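Local coordinates for protein peptidase M3B, oligoendopeptidase F (Enterococcus faecium, PDB 2QR4) that probably hydrolyses peptide bonds in short peptides as a zinc-dependent oligoendopeptidase of family M3, at residues L176-L185 with A196-Y204; E277-Y285 with Y476-I486. All coordinates share one frame; numbering follows the deposited sequence.

Both contacts lie on the same side of the chain's centre, in a mostly helical fold. Following the chain from the N terminus, the two-stranded sheet 165-167/173-175 leads into helix 178-185. Contact 1 then closes a short loop of ten residues, folding helix 190-206 back against helix 178-185. Contact 2 opens later, after helix 260-274, and closes a long loop of 190 residues by joining 277-285 to the segment that follows helix 461-476. The two are in series and neither encloses the other. Their centres are about 16 Å apart, and they touch: Phe197 and Lys198 of contact 1 pack on Glu485 of contact 2, and Phe197 also meets Tyr282 of contact 2.

Contact 1: residues L176-L185 with A196-Y204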
# COMPACT_ATOMS: atom_id res chain seq x y z
N LEU A 176 -12.28 -23.49 8.02
CA LEU A 176 -12.89 -22.22 7.64
C LEU A 176 -12.16 -21.60 6.46
O LEU A 176 -10.93 -21.76 6.32
CB LEU A 176 -12.85 -21.24 8.80
CG LEU A 176 -14.08 -20.82 9.60
CD1 LEU A 176 -15.18 -21.84 9.57
CD2 LEU A 176 -13.62 -20.56 11.02
N SER A 177 -12.91 -20.87 5.64
CA SER A 177 -12.38 -20.23 4.45
C SER A 177 -13.47 -19.34 3.89
O SER A 177 -14.62 -19.46 4.29
CB SER A 177 -12.02 -21.28 3.39
OG SER A 177 -13.20 -21.83 2.86
N HIS A 178 -13.11 -18.46 2.95
CA HIS A 178 -14.09 -17.61 2.28
C HIS A 178 -15.16 -18.41 1.54
O HIS A 178 -16.33 -18.02 1.53
CB HIS A 178 -13.39 -16.66 1.31
CG HIS A 178 -12.51 -15.65 1.98
ND1 HIS A 178 -12.97 -14.79 2.95
CD2 HIS A 178 -11.19 -15.37 1.82
CE1 HIS A 178 -11.98 -14.01 3.36
NE2 HIS A 178 -10.89 -14.35 2.69
N GLY A 179 -14.76 -19.52 0.93
CA GLY A 179 -15.70 -20.36 0.18
C GLY A 179 -16.79 -21.00 1.02
O GLY A 179 -17.91 -21.19 0.57
N VAL A 180 -16.46 -21.34 2.26
CA VAL A 180 -17.34 -22.14 3.10
C VAL A 180 -18.09 -21.29 4.14
O VAL A 180 -19.11 -21.72 4.65
CB VAL A 180 -16.52 -23.25 3.79
CG1 VAL A 180 -16.92 -23.42 5.21
CG2 VAL A 180 -16.63 -24.57 3.02
N TYR A 181 -17.59 -20.09 4.43
CA TYR A 181 -18.11 -19.28 5.54
C TYR A 181 -19.61 -18.98 5.44
O TYR A 181 -20.37 -19.24 6.38
CB TYR A 181 -17.32 -17.99 5.70
CG TYR A 181 -17.83 -17.08 6.79
CD1 TYR A 181 -17.61 -17.37 8.14
CD2 TYR A 181 -18.56 -15.94 6.48
CE1 TYR A 181 -18.10 -16.53 9.15
CE2 TYR A 181 -19.05 -15.10 7.46
CZ TYR A 181 -18.82 -15.39 8.79
OH TYR A 181 -19.32 -14.53 9.76
N GLY A 182 -20.03 -18.41 4.32
CA GLY A 182 -21.45 -18.13 4.09
C GLY A 182 -22.38 -19.31 4.30
O GLY A 182 -23.47 -19.15 4.84
N GLN A 183 -21.97 -20.50 3.89
CA GLN A 183 -22.79 -21.69 4.12
C GLN A 183 -22.93 -21.88 5.61
O GLN A 183 -24.03 -22.13 6.10
CB GLN A 183 -22.13 -22.96 3.57
CG GLN A 183 -21.99 -23.06 2.07
CD GLN A 183 -21.54 -24.45 1.66
OE1 GLN A 183 -20.67 -25.06 2.31
NE2 GLN A 183 -22.13 -24.99 0.59
N LEU A 184 -21.80 -21.78 6.31
CA LEU A 184 -21.77 -22.03 7.74
C LEU A 184 -22.59 -21.00 8.52
O LEU A 184 -23.21 -21.34 9.52
CB LEU A 184 -20.33 -22.11 8.25
CG LEU A 184 -19.52 -23.29 7.71
CD1 LEU A 184 -18.08 -23.14 8.13
CD2 LEU A 184 -20.05 -24.59 8.19
N LEU A 185 -22.62 -19.75 8.06
CA LEU A 185 -23.44 -18.73 8.72
C LEU A 185 -24.94 -18.97 8.54
O LEU A 185 -25.75 -18.35 9.22
CB LEU A 185 -23.06 -17.31 8.27
CG LEU A 185 -22.15 -16.57 9.25
CD1 LEU A 185 -22.91 -16.10 10.47
CD2 LEU A 185 -21.04 -17.48 9.70
N ALA A 196 -18.17 -20.43 13.49
CA ALA A 196 -17.68 -19.90 12.21
C ALA A 196 -17.45 -18.42 12.31
O ALA A 196 -16.44 -17.90 11.85
CB ALA A 196 -18.66 -20.19 11.06
N PHE A 197 -18.42 -17.74 12.90
CA PHE A 197 -18.39 -16.29 13.06
C PHE A 197 -17.17 -15.89 13.89
O PHE A 197 -16.38 -15.06 13.47
CB PHE A 197 -19.70 -15.84 13.71
CG PHE A 197 -19.79 -14.38 14.01
CD1 PHE A 197 -20.21 -13.48 13.04
CD2 PHE A 197 -19.50 -13.91 15.28
CE1 PHE A 197 -20.32 -12.13 13.33
CE2 PHE A 197 -19.60 -12.56 15.57
CZ PHE A 197 -20.01 -11.67 14.60
N LYS A 198 -17.01 -16.52 15.06
CA LYS A 198 -15.87 -16.23 15.96
C LYS A 198 -14.50 -16.64 15.41
O LYS A 198 -13.50 -15.96 15.65
CB LYS A 198 -16.08 -16.87 17.34
CG LYS A 198 -16.95 -16.01 18.23
CD LYS A 198 -17.60 -16.75 19.38
CE LYS A 198 -18.57 -15.80 20.05
NZ LYS A 198 -19.30 -16.46 21.16
N GLY A 199 -14.48 -17.75 14.68
CA GLY A 199 -13.25 -18.18 14.01
C GLY A 199 -12.79 -17.15 12.99
O GLY A 199 -11.63 -16.75 12.97
N LEU A 200 -13.72 -16.71 12.14
CA LEU A 200 -13.37 -15.82 11.03
C LEU A 200 -12.91 -14.50 11.59
O LEU A 200 -11.88 -13.96 11.18
CB LEU A 200 -14.56 -15.61 10.09
CG LEU A 200 -14.32 -14.66 8.90
CD1 LEU A 200 -13.96 -15.40 7.62
CD2 LEU A 200 -15.54 -13.80 8.66
N TYR A 201 -13.66 -13.99 12.56
CA TYR A 201 -13.35 -12.69 13.14
C TYR A 201 -12.10 -12.68 14.00
O TYR A 201 -11.48 -11.64 14.17
CB TYR A 201 -14.56 -12.08 13.84
CG TYR A 201 -15.50 -11.45 12.85
CD1 TYR A 201 -15.24 -10.19 12.33
CD2 TYR A 201 -16.62 -12.12 12.39
CE1 TYR A 201 -16.09 -9.60 11.39
CE2 TYR A 201 -17.47 -11.55 11.45
CZ TYR A 201 -17.20 -10.28 10.97
OH TYR A 201 -18.04 -9.70 10.04
N SER A 202 -11.70 -13.83 14.54
CA SER A 202 -10.45 -13.85 15.30
C SER A 202 -9.29 -13.42 14.39
O SER A 202 -8.35 -12.78 14.82
CB SER A 202 -10.18 -15.23 15.92
OG SER A 202 -10.00 -16.21 14.92
N VAL A 203 -9.39 -13.76 13.11
CA VAL A 203 -8.33 -13.42 12.17
C VAL A 203 -8.37 -11.95 11.72
O VAL A 203 -7.34 -11.30 11.64
CB VAL A 203 -8.35 -14.36 10.93
CG1 VAL A 203 -7.37 -13.88 9.87
CG2 VAL A 203 -8.01 -15.79 11.36
N TYR A 204 -9.56 -11.42 11.43
CA TYR A 204 -9.67 -10.00 11.11
C TYR A 204 -9.22 -9.12 12.26
O TYR A 204 -8.58 -8.09 12.06
CB TYR A 204 -11.06 -9.63 10.59
CG TYR A 204 -11.19 -10.14 9.19
CD1 TYR A 204 -10.51 -9.53 8.15
CD2 TYR A 204 -11.89 -11.31 8.93
CE1 TYR A 204 -10.56 -10.04 6.86
CE2 TYR A 204 -11.96 -11.82 7.65
CZ TYR A 204 -11.29 -11.19 6.63
OH TYR A 204 -11.37 -11.71 5.37
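Helix 178-185 and the 196-204 part of helix 190-206 run roughly antiparallel, at 142° between their directions and with their axes 10.2 Å apart at closest approach. Leu184 and Ala196 approach most closely in backbone, and their CB atoms meet at 3.8 Å. Tyr181 is a knob in a hole formed by Ala196, Phe197, Leu200 and Tyr201. Its CG is anti to the backbone N (chi1 178°), which carries the ring there. Leu200 CD2 lies over one ring face, 3.8 Å from the centroid, as a CH-pi contact. The ring edge meets the backbone at Ala196 and Phe197, with Tyr181 CE1 3.5 Å from Ala196 O. The phenol oxygen ends beside Phe197, OH to CD1 3.6 Å. The two helices form a helical hairpin with a short connection. Leu185 CD2 also reaches the Ala196 methyl. Leu176 comes in from the end of strand 173-175, just before the helix. Its CD2 rests 3.8 Å from Gly199 CA, where the lack of a side chain lets the methyl lie against the backbone. At the N-terminal end of helix 178-185, the edge of the His178 ring meets the Tyr204 hydroxyl, CE1 to OH 3.1 Å. Both side chains are hydrogen-bonded to Asn157, His178 NE2 to its backbone O and Tyr204 OH to its ND2.

Contact 2: residues E277-Y285 with Y476-I486; sequences EKLHMYDLY and YGPAVEEDPEI
Three direct hydrogen bonds join 277-285 to 476-486. Glu481 N gives a nearly straight bond to Leu279 O at 2.7 Å. The other two end on the carboxylate of Asp483, one on each oxygen. His280 ND1 donates to OD1 at 2.8 Å, on the syn side, with ring and carboxylate nearly coplanar. Met281 N donates to OD2 at 2.7 Å, nearly along the C-O bond. The two bonds fix the rotation of this buried carboxylate. A water adds a bridge: it accepts from Leu279 N and donates to Ala479 O and Glu481 OE1.

Around the imidazole, Glu481 CB lies over one face of His280 in a CH-pi contact. Tyr282 OH sits over the opposite face, so the ring is held between them. The aliphatic part of Lys278 runs obliquely across the Glu481 carboxylate, CG to OE1 3.4 Å. Lys278 NZ stays 4.6 Å from Glu481 OE1, so the opposite charges are near but not paired.

Apolar contacts centre on Met281, present as selenomethionine. Its chi2 (-49°) brings SE over one face of Tyr476, 4.4 Å from the centroid. Its chi3 (-61°) folds CE over the same ring in a CH-pi contact. Val480 CG1 touches SE, and Ile486 CD1 touches CG. Leu284 CD1 packs on Tyr476 CE1, and Leu279 CD2 meets Val480 CG2.

Outside the two segments, Asp283 forms salt bridges to Arg190 and Arg193 of helix 190-206. The whole is a loop-to-loop junction between interhelical connections of the M3 region, combining a His-carboxylate hydrogen bond with a Met-aromatic contact.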
# COMPACT_ATOMS: atom_id res chain seq x y z
N GLU A 277 -32.62 -16.56 23.33
CA GLU A 277 -32.57 -15.63 24.45
C GLU A 277 -32.01 -14.30 23.98
O GLU A 277 -32.51 -13.24 24.35
CB GLU A 277 -31.72 -16.19 25.60
CG GLU A 277 -31.75 -15.36 26.88
CD GLU A 277 -33.14 -15.27 27.48
OE1 GLU A 277 -33.94 -16.21 27.30
OE2 GLU A 277 -33.44 -14.24 28.14
N LYS A 278 -30.97 -14.35 23.16
CA LYS A 278 -30.41 -13.12 22.61
C LYS A 278 -30.01 -13.26 21.14
O LYS A 278 -29.43 -14.27 20.75
CB LYS A 278 -29.25 -12.63 23.49
CG LYS A 278 -29.73 -11.64 24.55
CD LYS A 278 -28.92 -11.67 25.80
CE LYS A 278 -29.42 -10.62 26.78
NZ LYS A 278 -30.88 -10.72 26.99
N LEU A 279 -30.35 -12.26 20.34
CA LEU A 279 -30.06 -12.28 18.90
C LEU A 279 -28.69 -11.70 18.62
O LEU A 279 -28.40 -10.57 19.01
CB LEU A 279 -31.10 -11.47 18.12
CG LEU A 279 -31.13 -11.70 16.59
CD1 LEU A 279 -31.61 -13.11 16.23
CD2 LEU A 279 -32.02 -10.67 15.89
N HIS A 280 -27.85 -12.45 17.92
CA HIS A 280 -26.51 -11.97 17.63
C HIS A 280 -26.31 -11.81 16.13
O HIS A 280 -27.08 -12.36 15.32
CB HIS A 280 -25.45 -12.95 18.16
CG HIS A 280 -25.50 -13.20 19.63
ND1 HIS A 280 -24.61 -12.62 20.51
CD2 HIS A 280 -26.32 -13.98 20.38
CE1 HIS A 280 -24.88 -13.03 21.74
NE2 HIS A 280 -25.92 -13.85 21.68
N MSE A 281 -25.26 -11.08 15.74
CA MSE A 281 -24.89 -10.98 14.33
C MSE A 281 -24.88 -12.35 13.67
O MSE A 281 -25.36 -12.51 12.54
CB MSE A 281 -23.54 -10.25 14.16
CG MSE A 281 -23.56 -8.77 14.60
SE MSE A 281 -25.07 -7.71 13.85
CE MSE A 281 -24.71 -7.90 11.93
N TYR A 282 -24.40 -13.37 14.37
CA TYR A 282 -24.30 -14.69 13.73
C TYR A 282 -25.63 -15.43 13.64
O TYR A 282 -25.68 -16.61 13.29
CB TYR A 282 -23.24 -15.56 14.42
CG TYR A 282 -23.40 -15.71 15.91
CD1 TYR A 282 -24.39 -16.54 16.45
CD2 TYR A 282 -22.55 -15.06 16.79
CE1 TYR A 282 -24.52 -16.70 17.84
CE2 TYR A 282 -22.67 -15.21 18.18
CZ TYR A 282 -23.65 -16.02 18.69
OH TYR A 282 -23.77 -16.15 20.06
N ASP A 283 -26.72 -14.72 13.95
CA ASP A 283 -28.06 -15.30 13.78
C ASP A 283 -28.88 -14.66 12.65
O ASP A 283 -30.04 -15.03 12.46
CB ASP A 283 -28.88 -15.16 15.08
CG ASP A 283 -28.31 -15.97 16.22
OD1 ASP A 283 -27.86 -17.11 15.98
OD2 ASP A 283 -28.31 -15.44 17.36
N LEU A 284 -28.31 -13.71 11.92
CA LEU A 284 -29.12 -12.90 11.00
C LEU A 284 -29.24 -13.47 9.59
O LEU A 284 -30.03 -12.96 8.79
CB LEU A 284 -28.62 -11.45 10.91
CG LEU A 284 -28.45 -10.66 12.21
CD1 LEU A 284 -28.25 -9.19 11.92
CD2 LEU A 284 -29.62 -10.85 13.15
N TYR A 285 -28.49 -14.51 9.27
CA TYR A 285 -28.46 -15.00 7.88
C TYR A 285 -29.01 -16.40 7.75
O TYR A 285 -28.98 -16.97 6.67
CB TYR A 285 -27.03 -14.93 7.31
CG TYR A 285 -26.43 -13.56 7.47
CD1 TYR A 285 -25.72 -13.22 8.62
CD2 TYR A 285 -26.59 -12.58 6.49
CE1 TYR A 285 -25.17 -11.95 8.78
CE2 TYR A 285 -26.05 -11.31 6.64
CZ TYR A 285 -25.34 -11.00 7.78
OH TYR A 285 -24.81 -9.74 7.93
N TYR A 476 -28.80 -1.64 13.89
CA TYR A 476 -29.55 -2.82 14.27
C TYR A 476 -30.45 -2.66 15.48
O TYR A 476 -31.43 -3.39 15.61
CB TYR A 476 -28.62 -4.02 14.41
CG TYR A 476 -28.19 -4.51 13.04
CD1 TYR A 476 -29.02 -5.34 12.28
CD2 TYR A 476 -26.99 -4.10 12.49
CE1 TYR A 476 -28.62 -5.78 11.02
CE2 TYR A 476 -26.59 -4.53 11.24
CZ TYR A 476 -27.40 -5.37 10.52
OH TYR A 476 -26.99 -5.78 9.28
N GLY A 477 -30.14 -1.70 16.35
CA GLY A 477 -30.98 -1.45 17.51
C GLY A 477 -30.79 -2.43 18.64
O GLY A 477 -29.95 -3.32 18.56
N PRO A 478 -31.58 -2.29 19.71
CA PRO A 478 -31.39 -3.05 20.95
C PRO A 478 -31.77 -4.53 20.87
O PRO A 478 -31.49 -5.28 21.80
CB PRO A 478 -32.30 -2.33 21.95
CG PRO A 478 -33.40 -1.75 21.10
CD PRO A 478 -32.74 -1.37 19.79
N ALA A 479 -32.43 -4.95 19.79
CA ALA A 479 -32.82 -6.36 19.65
C ALA A 479 -31.62 -7.25 19.30
O ALA A 479 -31.64 -8.46 19.55
CB ALA A 479 -33.90 -6.51 18.63
N VAL A 480 -30.58 -6.64 18.73
CA VAL A 480 -29.38 -7.35 18.34
C VAL A 480 -28.26 -7.08 19.35
O VAL A 480 -27.94 -5.92 19.61
CB VAL A 480 -28.93 -6.93 16.92
CG1 VAL A 480 -27.60 -7.58 16.53
CG2 VAL A 480 -30.02 -7.28 15.91
N GLU A 481 -27.68 -8.13 19.93
CA GLU A 481 -26.58 -7.95 20.88
C GLU A 481 -25.37 -7.31 20.21
O GLU A 481 -25.09 -7.59 19.05
CB GLU A 481 -26.17 -9.29 21.51
CG GLU A 481 -27.21 -9.87 22.44
CD GLU A 481 -27.70 -8.87 23.46
OE1 GLU A 481 -28.91 -8.55 23.44
OE2 GLU A 481 -26.87 -8.39 24.27
N GLU A 482 -24.68 -6.44 20.95
CA GLU A 482 -23.43 -5.85 20.45
C GLU A 482 -22.30 -6.86 20.55
O GLU A 482 -21.62 -6.93 21.56
CB GLU A 482 -23.08 -4.56 21.22
CG GLU A 482 -24.01 -3.38 20.91
CD GLU A 482 -23.76 -2.15 21.78
OE1 GLU A 482 -24.69 -1.33 21.94
OE2 GLU A 482 -22.64 -2.00 22.31
N ASP A 483 -22.12 -7.66 19.51
CA ASP A 483 -21.02 -8.61 19.43
C ASP A 483 -19.71 -7.84 19.27
O ASP A 483 -19.59 -6.99 18.39
CB ASP A 483 -21.20 -9.54 18.23
CG ASP A 483 -22.41 -10.47 18.38
OD1 ASP A 483 -22.45 -11.26 19.36
OD2 ASP A 483 -23.30 -10.43 17.49
N PRO A 484 -18.71 -8.12 20.12
CA PRO A 484 -17.42 -7.44 19.96
C PRO A 484 -16.77 -7.74 18.62
O PRO A 484 -16.04 -6.90 18.07
CB PRO A 484 -16.55 -7.98 21.11
CG PRO A 484 -17.35 -9.07 21.78
CD PRO A 484 -18.77 -9.06 21.26
N GLU A 485 -17.04 -8.91 18.06
CA GLU A 485 -16.40 -9.30 16.81
C GLU A 485 -16.76 -8.36 15.67
O GLU A 485 -15.94 -8.09 14.79
CB GLU A 485 -16.76 -10.74 16.46
CG GLU A 485 -16.16 -11.79 17.41
CD GLU A 485 -17.00 -12.06 18.65
OE1 GLU A 485 -18.06 -11.42 18.83
OE2 GLU A 485 -16.59 -12.93 19.44
N ILE A 486 -17.98 -7.83 15.69
CA ILE A 486 -18.47 -7.11 14.53
C ILE A 486 -17.84 -5.73 14.40
O ILE A 486 -18.01 -5.06 13.39
CB ILE A 486 -20.01 -6.98 14.53
CG1 ILE A 486 -20.52 -6.92 13.10
CG2 ILE A 486 -20.46 -5.76 15.32
CD1 ILE A 486 -20.45 -8.26 12.40
O HOH W 1 -31.14 -9.70 21.94